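Local coordinates for putative phosphinothricin n-acetyltransferase (PDB 2JLM), which probably acetylates the amino group of L-methionine sulfoximine and L-methionine sulfone, using acetyl-CoA as the acetyl donor, at residues D[71-75]-D[98-102]; D[60-64]-D[76-81]. One frame throughout, in Å; residues are numbered along the deposited sequence.

Contact 1 of 2, residues D[71-75]-D[98-102]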
loop_
_atom_site.group_PDB
_atom_site.type_symbol
_atom_site.label_atom_id
_atom_site.label_comp_id
_atom_site.label_asym_id
_atom_site.label_seq_id
_atom_site.Cartn_x
_atom_site.Cartn_y
_atom_site.Cartn_z
ATOM N N GLY D 71 -19.384 -18.423 8.441
ATOM C CA GLY D 71 -17.976 -18.064 8.528
ATOM C C GLY D 71 -17.007 -19.079 7.934
ATOM O O GLY D 71 -15.791 -18.881 7.956
ATOM N N GLN D 72 -17.547 -20.168 7.404
ATOM C CA GLN D 72 -16.737 -21.194 6.759
ATOM C C GLN D 72 -16.188 -20.727 5.399
ATOM O O GLN D 72 -16.928 -20.192 4.562
ATOM C CB GLN D 72 -17.564 -22.470 6.586
ATOM C CG GLN D 72 -16.761 -23.681 6.145
ATOM C CD GLN D 72 -17.620 -24.921 5.982
ATOM O OE1 GLN D 72 -17.151 -25.958 5.509
ATOM N NE2 GLN D 72 -18.889 -24.818 6.372
ATOM N N LEU D 73 -14.892 -20.936 5.179
ATOM C CA LEU D 73 -14.277 -20.609 3.897
ATOM C C LEU D 73 -14.775 -21.560 2.812
ATOM O O LEU D 73 -14.447 -22.747 2.823
ATOM C CB LEU D 73 -12.750 -20.654 3.997
ATOM C CG LEU D 73 -11.983 -20.105 2.789
ATOM C CD1 LEU D 73 -12.192 -18.600 2.621
ATOM C CD2 LEU D 73 -10.515 -20.428 2.922
ATOM N N LEU D 74 -15.579 -21.034 1.891
ATOM C CA LEU D 74 -16.169 -21.836 0.817
ATOM C C LEU D 74 -15.178 -22.097 -0.310
ATOM O O LEU D 74 -15.333 -23.041 -1.080
ATOM C CB LEU D 74 -17.416 -21.156 0.247
ATOM C CG LEU D 74 -18.561 -20.955 1.240
ATOM C CD1 LEU D 74 -19.868 -20.719 0.499
ATOM C CD2 LEU D 74 -18.689 -22.163 2.159
ATOM N N GLY D 75 -14.157 -21.256 -0.398
ATOM C CA GLY D 75 -13.191 -21.357 -1.469
ATOM C C GLY D 75 -12.510 -20.024 -1.637
ATOM O O GLY D 75 -12.942 -19.025 -1.055
ATOM N N ILE D 98 -12.295 -24.544 -4.894
ATOM C CA ILE D 98 -13.563 -24.583 -4.189
ATOM C C ILE D 98 -13.571 -25.740 -3.226
ATOM O O ILE D 98 -13.109 -26.834 -3.560
ATOM C CB ILE D 98 -14.758 -24.725 -5.139
ATOM C CG1 ILE D 98 -14.789 -23.548 -6.109
ATOM C CG2 ILE D 98 -16.049 -24.755 -4.338
ATOM C CD1 ILE D 98 -14.442 -22.216 -5.437
ATOM N N HIS D 99 -14.091 -25.492 -2.025
ATOM C CA HIS D 99 -14.172 -26.520 -0.994
ATOM C C HIS D 99 -14.982 -27.710 -1.510
ATOM O O HIS D 99 -15.935 -27.526 -2.266
ATOM C CB HIS D 99 -14.803 -25.952 0.267
ATOM C CG HIS D 99 -14.961 -26.957 1.359
ATOM N ND1 HIS D 99 -15.910 -27.956 1.321
ATOM C CD2 HIS D 99 -14.287 -27.120 2.523
ATOM C CE1 HIS D 99 -15.812 -28.696 2.411
ATOM N NE2 HIS D 99 -14.836 -28.206 3.158
ATOM N N LYS D 100 -14.599 -28.919 -1.092
ATOM C CA LYS D 100 -15.166 -30.171 -1.616
ATOM C C LYS D 100 -16.688 -30.290 -1.469
ATOM O O LYS D 100 -17.353 -30.898 -2.308
ATOM C CB LYS D 100 -14.468 -31.380 -0.983
ATOM C CG LYS D 100 -14.445 -31.360 0.540
ATOM C CD LYS D 100 -13.470 -32.387 1.105
ATOM N N ASP D 101 -17.241 -29.696 -0.418
ATOM C CA ASP D 101 -18.681 -29.762 -0.188
ATOM C C ASP D 101 -19.457 -28.721 -0.981
ATOM O O ASP D 101 -20.676 -28.818 -1.111
ATOM C CB ASP D 101 -19.000 -29.618 1.304
ATOM C CG ASP D 101 -18.425 -30.752 2.135
ATOM O OD1 ASP D 101 -18.400 -31.897 1.636
ATOM O OD2 ASP D 101 -17.995 -30.499 3.283
ATOM N N TYR D 102 -18.765 -27.723 -1.516
ATOM C CA TYR D 102 -19.479 -26.621 -2.160
ATOM C C TYR D 102 -19.239 -26.503 -3.655
ATOM O O TYR D 102 -19.451 -25.441 -4.242
ATOM C CB TYR D 102 -19.185 -25.301 -1.448
ATOM C CG TYR D 102 -19.621 -25.319 -0.000
ATOM C CD1 TYR D 102 -18.773 -25.793 0.992
ATOM C CD2 TYR D 102 -20.887 -24.888 0.369
ATOM C CE1 TYR D 102 -19.163 -25.823 2.307
ATOM C CE2 TYR D 102 -21.288 -24.914 1.686
ATOM C CZ TYR D 102 -20.421 -25.383 2.651
ATOM O OH TYR D 102 -20.812 -25.412 3.969
HETATM O O HOH W 1 -18.213 -28.624 5.392
#
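I98 and G75 face each other as an antiparallel, non-hydrogen-bonded pair, their CA atoms 4.2 Å apart, and the CD1 methyl of I98 folds in over the glycine backbone; I98 O takes a hydrogen bond from R103 NE. The next residue, H99, closes this end of the ladder: H99 N donates to L74 O at 2.9 Å. The same carbonyl oxygen, L74 O, also lies 3.3 Å from H99 CB. A chi1 of 178° puts the H99 imidazole opposite the backbone nitrogen and lets it reach toward Q72, whose OE1 sits above one ring face, off toward the rim. The stretch leads from strand 91-98 toward helix 107-121, where GNAT enzymes have the loop that receives the pyrophosphate of acetyl-CoA, probably here too. The chain turns back on itself at D101, whose N gives a hydrogen bond of 2.8 Å to H99 ND1. D101 reaches the first segment through a water that donates to both D101 OD2 and Q72 OE1. Y102, its N bonded to H99 O, then lays its ring against L74. L74 CD2 stands 3.6 Å from the centroid of the Y102 ring and only 6° off the normal, a CH-pi contact over the middle of the face, while the extended Q72 chain brings NE2 to 3.1 Å from Y102 OH, the amide plane nearly perpendicular to the ring.

Contact 2 of 2, residues D[60-64]-D[76-81]; sequences NFPII and FASWGS
W79 turns its CG between its own backbone N and carbonyl carbon (chi1 73°), a rotation that swings the indole back over P62, while the chi1 of S78 (-172°) places OG beside the carbonyl carbon of the serine, set to reach the carbonyl of the same proline. The P62 ring lies across one indole face: P62 CG stands 3.5 Å from the centroid of the W79 six-membered ring, almost on its normal, in a CH-pi contact, and P62 CD is 3.3 Å from W79 CE2. F61 approaches the pyrrole side of that indole at a slant, with the two planes 67° apart and F61 CD1 3.4 Å from W79 NE1. Farther along the strand, G80 CA packs over one face of the phenyl ring, 3.8 Å from the F61 centroid. S78 OG donates to P62 O at 2.7 Å, in the carbonyl plane, and is also hydrogen-bonded to K56 NZ, so two hydrogen bonds hold this buried hydroxyl. Regular pairing takes over at I64 and A77, where I64 N bonds to A77 O at 2.9 Å and A77 N to I64 O at 2.8 Å, the reciprocal bonds of an antiparallel hydrogen-bonded pair. These residues belong to the beta hairpin of strands 63-68 and 73-81 in the mixed GNAT sheet. Beside them, I63 CG2 meets F76 CD1. The W79 indole also bonds through NE1 to a bound di(hydroxyethyl)ether, probably from the crystallisation liquor. I64 and W79 pack against helix 107-121; on the other face of the sheet, I63 meets helix 46-58, F76 rests on helix 17-34, and strand 91-98 flanks strand 73-81 on the side away from strand 63-68.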
loop_
_atom_site.group_PDB
_atom_site.type_symbol
_atom_site.label_atom_id
_atom_site.label_comp_id
_atom_site.label_asym_id
_atom_site.label_seq_id
_atom_site.Cartn_x
_atom_site.Cartn_y
_atom_site.Cartn_z
ATOM N N ASN D 60 1.976 -8.300 -2.914
ATOM C CA ASN D 60 0.688 -7.645 -3.041
ATOM C C ASN D 60 -0.212 -8.478 -3.966
ATOM O O ASN D 60 -1.004 -7.944 -4.739
ATOM C CB ASN D 60 0.884 -6.224 -3.585
ATOM C CG ASN D 60 -0.351 -5.361 -3.442
ATOM O OD1 ASN D 60 -0.903 -5.221 -2.350
ATOM N ND2 ASN D 60 -0.784 -4.764 -4.547
ATOM N N PHE D 61 -0.056 -9.797 -3.892
ATOM C CA PHE D 61 -0.937 -10.719 -4.596
ATOM C C PHE D 61 -2.217 -10.921 -3.796
ATOM O O PHE D 61 -2.168 -11.300 -2.620
ATOM C CB PHE D 61 -0.250 -12.067 -4.807
ATOM C CG PHE D 61 0.900 -12.019 -5.780
ATOM C CD1 PHE D 61 0.953 -11.044 -6.767
ATOM C CD2 PHE D 61 1.905 -12.959 -5.721
ATOM C CE1 PHE D 61 2.004 -11.004 -7.666
ATOM C CE2 PHE D 61 2.962 -12.929 -6.617
ATOM C CZ PHE D 61 3.009 -11.951 -7.591
ATOM N N PRO D 62 -3.371 -10.674 -4.425
ATOM C CA PRO D 62 -4.629 -10.789 -3.681
ATOM C C PRO D 62 -4.966 -12.240 -3.350
ATOM O O PRO D 62 -4.589 -13.153 -4.086
ATOM C CB PRO D 62 -5.664 -10.212 -4.653
ATOM C CG PRO D 62 -5.060 -10.405 -6.011
ATOM C CD PRO D 62 -3.574 -10.344 -5.847
ATOM N N ILE D 63 -5.646 -12.450 -2.231
ATOM C CA ILE D 63 -6.275 -13.735 -1.954
ATOM C C ILE D 63 -7.731 -13.446 -1.611
ATOM O O ILE D 63 -8.032 -12.941 -0.530
ATOM C CB ILE D 63 -5.594 -14.493 -0.796
ATOM C CG1 ILE D 63 -4.068 -14.392 -0.892
ATOM C CG2 ILE D 63 -6.011 -15.960 -0.786
ATOM C CD1 ILE D 63 -3.360 -15.132 0.240
ATOM N N ILE D 64 -8.628 -13.738 -2.548
ATOM C CA ILE D 64 -10.042 -13.422 -2.387
ATOM C C ILE D 64 -10.834 -14.666 -2.000
ATOM O O ILE D 64 -10.833 -15.667 -2.715
ATOM C CB ILE D 64 -10.629 -12.806 -3.669
ATOM C CG1 ILE D 64 -9.845 -11.552 -4.070
ATOM C CG2 ILE D 64 -12.083 -12.444 -3.471
ATOM C CD1 ILE D 64 -10.354 -10.892 -5.376
ATOM N N PHE D 76 -11.441 -20.007 -2.423
ATOM C CA PHE D 76 -10.654 -18.794 -2.618
ATOM C C PHE D 76 -10.060 -18.706 -4.024
ATOM O O PHE D 76 -9.980 -19.695 -4.752
ATOM C CB PHE D 76 -9.551 -18.696 -1.558
ATOM C CG PHE D 76 -8.480 -19.735 -1.696
ATOM C CD1 PHE D 76 -7.284 -19.438 -2.327
ATOM C CD2 PHE D 76 -8.672 -21.018 -1.201
ATOM C CE1 PHE D 76 -6.292 -20.403 -2.461
ATOM C CE2 PHE D 76 -7.686 -21.983 -1.333
ATOM C CZ PHE D 76 -6.497 -21.675 -1.965
ATOM N N ALA D 77 -9.671 -17.505 -4.419
ATOM C CA ALA D 77 -9.017 -17.317 -5.700
ATOM C C ALA D 77 -7.821 -16.429 -5.453
ATOM O O ALA D 77 -7.802 -15.658 -4.497
ATOM C CB ALA D 77 -9.956 -16.681 -6.706
ATOM N N SER D 78 -6.815 -16.540 -6.305
ATOM C CA SER D 78 -5.596 -15.789 -6.096
ATOM C C SER D 78 -4.807 -15.756 -7.399
ATOM O O SER D 78 -5.161 -16.443 -8.356
ATOM C CB SER D 78 -4.780 -16.454 -4.992
ATOM O OG SER D 78 -3.660 -15.663 -4.630
ATOM N N TRP D 79 -3.754 -14.945 -7.447
ATOM C CA TRP D 79 -2.792 -15.038 -8.544
ATOM C C TRP D 79 -1.360 -14.897 -8.053
ATOM O O TRP D 79 -1.115 -14.514 -6.916
ATOM C CB TRP D 79 -3.093 -14.048 -9.678
ATOM C CG TRP D 79 -2.803 -12.616 -9.376
ATOM C CD1 TRP D 79 -1.598 -12.080 -9.022
ATOM C CD2 TRP D 79 -3.727 -11.519 -9.435
ATOM N NE1 TRP D 79 -1.716 -10.729 -8.837
ATOM C CE2 TRP D 79 -3.012 -10.357 -9.085
ATOM C CE3 TRP D 79 -5.085 -11.410 -9.735
ATOM C CZ2 TRP D 79 -3.612 -9.105 -9.030
ATOM C CZ3 TRP D 79 -5.678 -10.168 -9.679
ATOM C CH2 TRP D 79 -4.942 -9.030 -9.327
ATOM N N GLY D 80 -0.422 -15.253 -8.919
ATOM C CA GLY D 80 0.988 -15.125 -8.645
ATOM C C GLY D 80 1.707 -14.862 -9.953
ATOM O O GLY D 80 1.083 -14.632 -10.995
ATOM N N SER D 81 3.027 -14.908 -9.914
ATOM C CA SER D 81 3.805 -14.714 -11.124
ATOM C C SER D 81 3.457 -15.808 -12.133
ATOM O O SER D 81 3.271 -16.961 -11.752
ATOM C CB SER D 81 5.300 -14.753 -10.789
ATOM O OG SER D 81 6.053 -14.063 -11.771
#

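Strand 73-81 is common to both contacts, whose centres lie about 17 Å apart. Contact 1 takes the beginning of that strand and pairs it with the end of strand 91-98 and the loop beyond; contact 2 takes the remainder and pairs it with the start of strand 63-68. The order along the chain is 60-64, 71-75, 76-81, 98-102, so the two pairings alternate, and segments 71-75 and 76-81 adjoin. Together they tie one inner strand to its neighbours on both sides, building three consecutive antiparallel strands of the GNAT sheet. Helix 107-121 packs against residues of both contacts, among them L74 and Y102 in contact 1 and I64 and W79 in contact 2.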